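Local coordinates for outer membrane protein SusF (Bacteroides thetaiotaomicron, PDB 4FE9) that binds starch at the bacterial cell surface through its carbohydrate-binding modules, ahead of starch import into the periplasm, at residues Ile233-Lys242 against Arg251-Ala259. Numbering follows the deposited sequence.
Sequences INTALDGKIK and RFTVKDNSA. With EDO (1,2-ethanediol), chain E.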
ATOM      1  N   ILE A 233       4.187  -2.653  22.168  1.00 10.69           N
ATOM      2  CA  ILE A 233       4.360  -3.215  20.864  1.00  9.45           C
ATOM      3  C   ILE A 233       5.849  -3.381  20.605  1.00 11.38           C
ATOM      4  O   ILE A 233       6.667  -2.484  20.945  1.00 10.14           O
ATOM      5  CB  ILE A 233       3.764  -2.309  19.792  1.00 10.29           C
ATOM      6  CG1 ILE A 233       2.251  -2.040  20.058  1.00  9.87           C
ATOM      7  CG2 ILE A 233       4.029  -2.878  18.403  1.00  8.43           C
ATOM      8  CD1 ILE A 233       1.685  -0.853  19.290  1.00  7.98           C
ATOM      9  N   ASN A 234       6.224  -4.486  19.964  1.00 11.19           N
ATOM     10  CA  ASN A 234       7.605  -4.636  19.544  1.00 12.22           C
ATOM     11  C   ASN A 234       7.807  -4.324  18.053  1.00 11.96           C
ATOM     12  O   ASN A 234       7.030  -4.748  17.220  1.00 12.76           O
ATOM     13  CB  ASN A 234       8.142  -6.042  19.892  1.00 13.09           C
ATOM     14  CG  ASN A 234       9.630  -6.138  19.714  1.00 11.55           C
ATOM     15  OD1 ASN A 234      10.086  -6.327  18.606  1.00 11.36           O
ATOM     16  ND2 ASN A 234      10.354  -5.644  20.697  1.00 16.12           N
ATOM     17  N   THR A 235       8.865  -3.590  17.713  1.00 10.96           N
ATOM     18  CA  THR A 235       9.088  -3.245  16.298  1.00 11.69           C
ATOM     19  C   THR A 235       9.324  -4.464  15.423  1.00 13.42           C
ATOM     20  O   THR A 235       9.071  -4.413  14.231  1.00 13.41           O
ATOM     21  CB  THR A 235      10.246  -2.243  16.092  1.00 11.32           C
ATOM     22  OG1 THR A 235      11.460  -2.787  16.645  1.00 11.08           O
ATOM     23  CG2 THR A 235       9.937  -0.997  16.780  1.00 11.50           C
ATOM     24  N   ALA A 236       9.848  -5.546  16.010  1.00 14.95           N
ATOM     25  CA  ALA A 236      10.224  -6.755  15.231  1.00 18.16           C
ATOM     26  C   ALA A 236      11.359  -6.519  14.217  1.00 19.46           C
ATOM     27  O   ALA A 236      12.160  -7.426  13.950  1.00 22.32           O
ATOM     28  CB  ALA A 236       9.003  -7.390  14.537  1.00 17.86           C
ATOM     29  N   LEU A 237      11.555  -5.269  13.836  1.00 19.54           N
ATOM     30  CA  LEU A 237      12.620  -4.908  12.929  1.00 19.83           C
ATOM     31  C   LEU A 237      13.557  -3.942  13.599  1.00 19.37           C
ATOM     32  O   LEU A 237      13.220  -3.338  14.612  1.00 19.60           O
ATOM     33  CB  LEU A 237      12.038  -4.250  11.673  1.00 19.77           C
ATOM     34  CG  LEU A 237      10.933  -5.042  10.970  1.00 23.76           C
ATOM     35  CD1 LEU A 237      10.046  -4.099  10.158  1.00 26.35           C
ATOM     36  CD2 LEU A 237      11.537  -6.165  10.082  1.00 28.70           C
ATOM     37  N   ASP A 238      14.665  -3.658  12.934  1.00 18.55           N
ATOM     38  CA  ASP A 238      15.465  -2.540  13.295  1.00 17.23           C
ATOM     39  C   ASP A 238      16.018  -1.895  12.046  1.00 17.30           C
ATOM     40  O   ASP A 238      15.551  -2.187  10.931  1.00 17.66           O
ATOM     41  CB  ASP A 238      16.585  -2.961  14.269  1.00 18.21           C
ATOM     42  CG  ASP A 238      17.551  -3.996  13.660  1.00 23.10           C
ATOM     43  OD1 ASP A 238      17.626  -4.099  12.412  1.00 32.99           O
ATOM     44  OD2 ASP A 238      18.284  -4.648  14.432  1.00 37.32           O
ATOM     45  N   GLY A 239      16.901  -0.922  12.215  1.00 15.23           N
ATOM     46  CA  GLY A 239      17.235  -0.051  11.108  1.00 15.27           C
ATOM     47  C   GLY A 239      16.143   0.995  10.894  1.00 14.51           C
ATOM     48  O   GLY A 239      15.508   1.470  11.870  1.00 14.03           O
ATOM     49  N   LYS A 240      15.954   1.403   9.651  1.00 12.37           N
ATOM     50  CA  LYS A 240      14.950   2.414   9.350  1.00 12.30           C
ATOM     51  C   LYS A 240      13.577   1.773   9.353  1.00 10.77           C
ATOM     52  O   LYS A 240      13.346   0.792   8.660  1.00 10.55           O
ATOM     53  CB  LYS A 240      15.204   3.040   7.993  1.00 12.41           C
ATOM     54  CG  LYS A 240      16.418   3.954   7.947  1.00 14.34           C
ATOM     55  CD  LYS A 240      16.854   4.121   6.518  1.00 25.52           C
ATOM     56  CE  LYS A 240      18.233   4.708   6.444  1.00 32.66           C
ATOM     57  NZ  LYS A 240      18.148   6.170   6.640  1.00 28.15           N
ATOM     58  N   ILE A 241      12.696   2.298  10.188  1.00 10.97           N
ATOM     59  CA  ILE A 241      11.345   1.774  10.306  1.00  9.66           C
ATOM     60  C   ILE A 241      10.349   2.892  10.237  1.00 10.34           C
ATOM     61  O   ILE A 241      10.711   4.065  10.325  1.00  8.55           O
ATOM     62  CB  ILE A 241      11.141   0.993  11.627  1.00 12.12           C
ATOM     63  CG1 ILE A 241      11.351   1.894  12.852  1.00  6.67           C
ATOM     64  CG2 ILE A 241      12.047  -0.204  11.683  1.00 10.71           C
ATOM     65  CD1 ILE A 241      10.822   1.253  14.117  1.00  6.01           C
ATOM     66  N   LYS A 242       9.102   2.536   9.940  1.00  9.51           N
ATOM     67  CA  LYS A 242       8.008   3.482   9.985  1.00 10.13           C
ATOM     68  C   LYS A 242       6.856   2.888  10.797  1.00  9.07           C
ATOM     69  O   LYS A 242       6.438   1.763  10.548  1.00 10.69           O
ATOM     70  CB  LYS A 242       7.532   3.777   8.567  1.00 10.19           C
ATOM     71  CG  LYS A 242       6.273   4.618   8.521  1.00 15.08           C
ATOM     72  CD  LYS A 242       5.719   4.669   7.117  1.00 24.86           C
ATOM     73  CE  LYS A 242       5.812   6.067   6.552  1.00 31.07           C
ATOM     74  NZ  LYS A 242       5.383   6.066   5.092  1.00 34.10           N
ATOM     75  N   ARG A 251      -5.554   0.513  14.592  1.00  8.70           N
ATOM     76  CA  ARG A 251      -4.643  -0.518  14.158  1.00 10.03           C
ATOM     77  C   ARG A 251      -3.288   0.156  14.027  1.00 10.61           C
ATOM     78  O   ARG A 251      -3.228   1.368  13.790  1.00  8.76           O
ATOM     79  CB  ARG A 251      -5.063  -1.043  12.781  1.00  9.14           C
ATOM     80  CG  ARG A 251      -5.986  -2.302  12.858  1.00 16.74           C
ATOM     81  CD  ARG A 251      -5.753  -3.263  11.653  1.00 27.46           C
ATOM     82  NE  ARG A 251      -6.091  -4.626  12.023  1.00 38.85           N
ATOM     83  CZ  ARG A 251      -5.244  -5.641  12.018  1.00 36.56           C
ATOM     84  NH1 ARG A 251      -4.054  -5.510  11.460  1.00 31.65           N
ATOM     85  NH2 ARG A 251      -5.661  -6.836  12.394  1.00 47.30           N
ATOM     86  N   PHE A 252      -2.213  -0.649  14.078  1.00  9.60           N
ATOM     87  CA  PHE A 252      -0.865  -0.138  13.896  1.00  9.35           C
ATOM     88  C   PHE A 252      -0.127  -1.065  12.959  1.00 10.06           C
ATOM     89  O   PHE A 252      -0.463  -2.258  12.860  1.00  8.56           O
ATOM     90  CB  PHE A 252      -0.160  -0.064  15.233  1.00  9.75           C
ATOM     91  CG  PHE A 252       0.263  -1.412  15.773  1.00  9.06           C
ATOM     92  CD1 PHE A 252      -0.534  -2.085  16.700  1.00  7.66           C
ATOM     93  CD2 PHE A 252       1.435  -2.024  15.314  1.00 12.37           C
ATOM     94  CE1 PHE A 252      -0.161  -3.353  17.182  1.00 12.12           C
ATOM     95  CE2 PHE A 252       1.811  -3.285  15.760  1.00  7.82           C
ATOM     96  CZ  PHE A 252       1.026  -3.955  16.705  1.00 10.29           C
ATOM     97  N   THR A 253       0.798  -0.516  12.178  1.00  9.49           N
ATOM     98  CA  THR A 253       1.836  -1.330  11.554  1.00 11.24           C
ATOM     99  C   THR A 253       3.217  -0.766  11.893  1.00 11.21           C
ATOM    100  O   THR A 253       3.357   0.423  12.198  1.00 11.29           O
ATOM    101  CB  THR A 253       1.709  -1.339  10.053  1.00 10.52           C
ATOM    102  OG1 THR A 253       1.720   0.008   9.592  1.00 13.84           O
ATOM    103  CG2 THR A 253       0.389  -2.064   9.606  1.00 12.60           C
ATOM    104  N   VAL A 254       4.217  -1.636  11.859  1.00 10.10           N
ATOM    105  CA  VAL A 254       5.599  -1.237  11.852  1.00  9.35           C
ATOM    106  C   VAL A 254       6.244  -1.859  10.636  1.00 10.86           C
ATOM    107  O   VAL A 254       6.257  -3.084  10.511  1.00 10.76           O
ATOM    108  CB  VAL A 254       6.309  -1.750  13.087  1.00 10.75           C
ATOM    109  CG1 VAL A 254       7.761  -1.252  13.099  1.00  8.43           C
ATOM    110  CG2 VAL A 254       5.556  -1.262  14.381  1.00  6.70           C
ATOM    111  N   LYS A 255       6.788  -1.022   9.745  1.00  8.76           N
ATOM    112  CA  LYS A 255       7.246  -1.473   8.448  1.00 10.45           C
ATOM    113  C   LYS A 255       8.694  -1.057   8.191  1.00 10.30           C
ATOM    114  O   LYS A 255       9.174  -0.101   8.773  1.00  7.73           O
ATOM    115  CB  LYS A 255       6.326  -0.936   7.345  1.00  9.90           C
ATOM    116  CG  LYS A 255       4.947  -1.665   7.345  1.00 17.09           C
ATOM    117  CD  LYS A 255       3.832  -0.900   6.603  1.00 27.68           C
ATOM    118  CE  LYS A 255       4.310  -0.343   5.300  1.00 37.75           C
ATOM    119  NZ  LYS A 255       3.214  -0.411   4.268  1.00 46.24           N
ATOM    120  N   ASP A 256       9.416  -1.910   7.463  1.00 11.73           N
ATOM    121  CA  ASP A 256      10.768  -1.606   6.972  1.00 11.96           C
ATOM    122  C   ASP A 256      10.715  -0.321   6.123  1.00 12.27           C
ATOM    123  O   ASP A 256       9.828  -0.160   5.272  1.00 12.42           O
ATOM    124  CB  ASP A 256      11.252  -2.825   6.158  1.00 12.18           C
ATOM    125  CG  ASP A 256      12.625  -2.632   5.524  1.00 16.52           C
ATOM    126  OD1 ASP A 256      13.263  -1.568   5.707  1.00 20.11           O
ATOM    127  OD2 ASP A 256      13.028  -3.542   4.765  1.00 21.83           O
ATOM    128  N   ASN A 257      11.537   0.665   6.479  1.00 12.41           N
ATOM    129  CA  ASN A 257      11.469   1.957   5.803  1.00 13.27           C
ATOM    130  C   ASN A 257      12.766   2.286   5.069  1.00 14.22           C
ATOM    131  O   ASN A 257      13.061   3.461   4.802  1.00 13.53           O
ATOM    132  CB  ASN A 257      11.109   3.067   6.800  1.00 12.55           C
ATOM    133  CG  ASN A 257      10.481   4.286   6.122  1.00 16.40           C
ATOM    134  OD1 ASN A 257       9.746   4.151   5.133  1.00 14.59           O
ATOM    135  ND2 ASN A 257      10.817   5.492   6.617  1.00 10.95           N
ATOM    136  N   SER A 258      13.585   1.261   4.818  1.00 13.23           N
ATOM    137  CA  SER A 258      14.796   1.457   4.043  1.00 14.53           C
ATOM    138  C   SER A 258      14.423   1.356   2.579  1.00 14.39           C
ATOM    139  O   SER A 258      13.327   0.915   2.253  1.00 15.58           O
ATOM    140  CB  SER A 258      15.851   0.392   4.385  1.00 14.34           C
ATOM    141  OG  SER A 258      15.345  -0.889   4.107  1.00 15.93           O
ATOM    142  N   ALA A 259      15.291   1.860   1.709  1.00 13.30           N
ATOM    143  CA  ALA A 259      14.993   1.928   0.278  1.00 13.71           C
ATOM    144  C   ALA A 259      16.307   1.854  -0.491  1.00 14.03           C
ATOM    145  O   ALA A 259      17.285   2.422  -0.067  1.00 14.28           O
ATOM    146  CB  ALA A 259      14.276   3.229  -0.041  1.00 12.15           C
TER
HETATM  147  C1  EDO E 510      -2.523   0.788  10.566  1.00 29.21           C
HETATM  148  O1  EDO E 510      -3.345   0.128   9.611  1.00 25.02           O
HETATM  149  C2  EDO E 510      -1.802   1.945   9.904  1.00 29.09           C
HETATM  150  O2  EDO E 510      -1.112   1.462   8.752  1.00 37.26           O
HETATM  151  O   HOH W   1       7.393  -5.304  12.165  1.00 14.13           O
HETATM  152  O   HOH W   2      12.834   5.584   8.833  1.00 17.28           O
HETATM  153  O   HOH W   3       4.000   1.557   9.042  1.00  8.65           O
HETATM  154  O   HOH W   4       8.364   6.220   3.791  1.00 24.77           O
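Lys242 and Lys255 face each other as an antiparallel hydrogen-bonded pair, Lys242 N to Lys255 O and Lys255 N to Lys242 O both 2.9 Å, and two residues farther along each chain Asn257 N reaches Lys240 O at 2.8 Å. These bonds join strands 241-246 and 251-256, a beta hairpin of the first carbohydrate-binding module, while the chain turns a corner at Lys240, so that strands 233-234 and 241-246 belong to different faces. Ile233 and Phe252 approach from opposite directions, Ile233 laying CD1 over one face of the ring, 3.7 Å from its centroid, in a CH-pi contact. Ile233 CG2 reaches past toward the rim, 3.5 Å from Phe252 CE2. With the ring set between its own backbone N and carbonyl carbon (chi1 74°), Phe252 turns this face to the isoleucine. With an alanine here, Ile233 CD1 and CG2 would probably lose the ring they pack on, leaving a gap between strands 233-234 and 251-256. Farther along, Val254 CG1 packs on Ile241 CD1 at 4.1 Å and lies under Thr235, and both Ile233 and Val254 also touch Phe192, a glucose-site residue. Water 1 ties Thr235 O to Val254 O, bridging the two segments where the backbones do not bond directly. At the hairpin's open end, Asn257 CG stands against Lys242 CB; the amide ND2 is held by Glu183 and by water 2, and OD1 accepts from water 4. Asp256 OD1 accepts from Ser258 N, an Asx turn that shapes the exit from the strand, and also from Ser258 OG. The chemistry is thus divided: apolar side chains pack next to the glucose-binding strand 191-196, while backbone bonds set the register, and waters and the buried Asn257 probably help hold the strand end as the chain leaves for the second module.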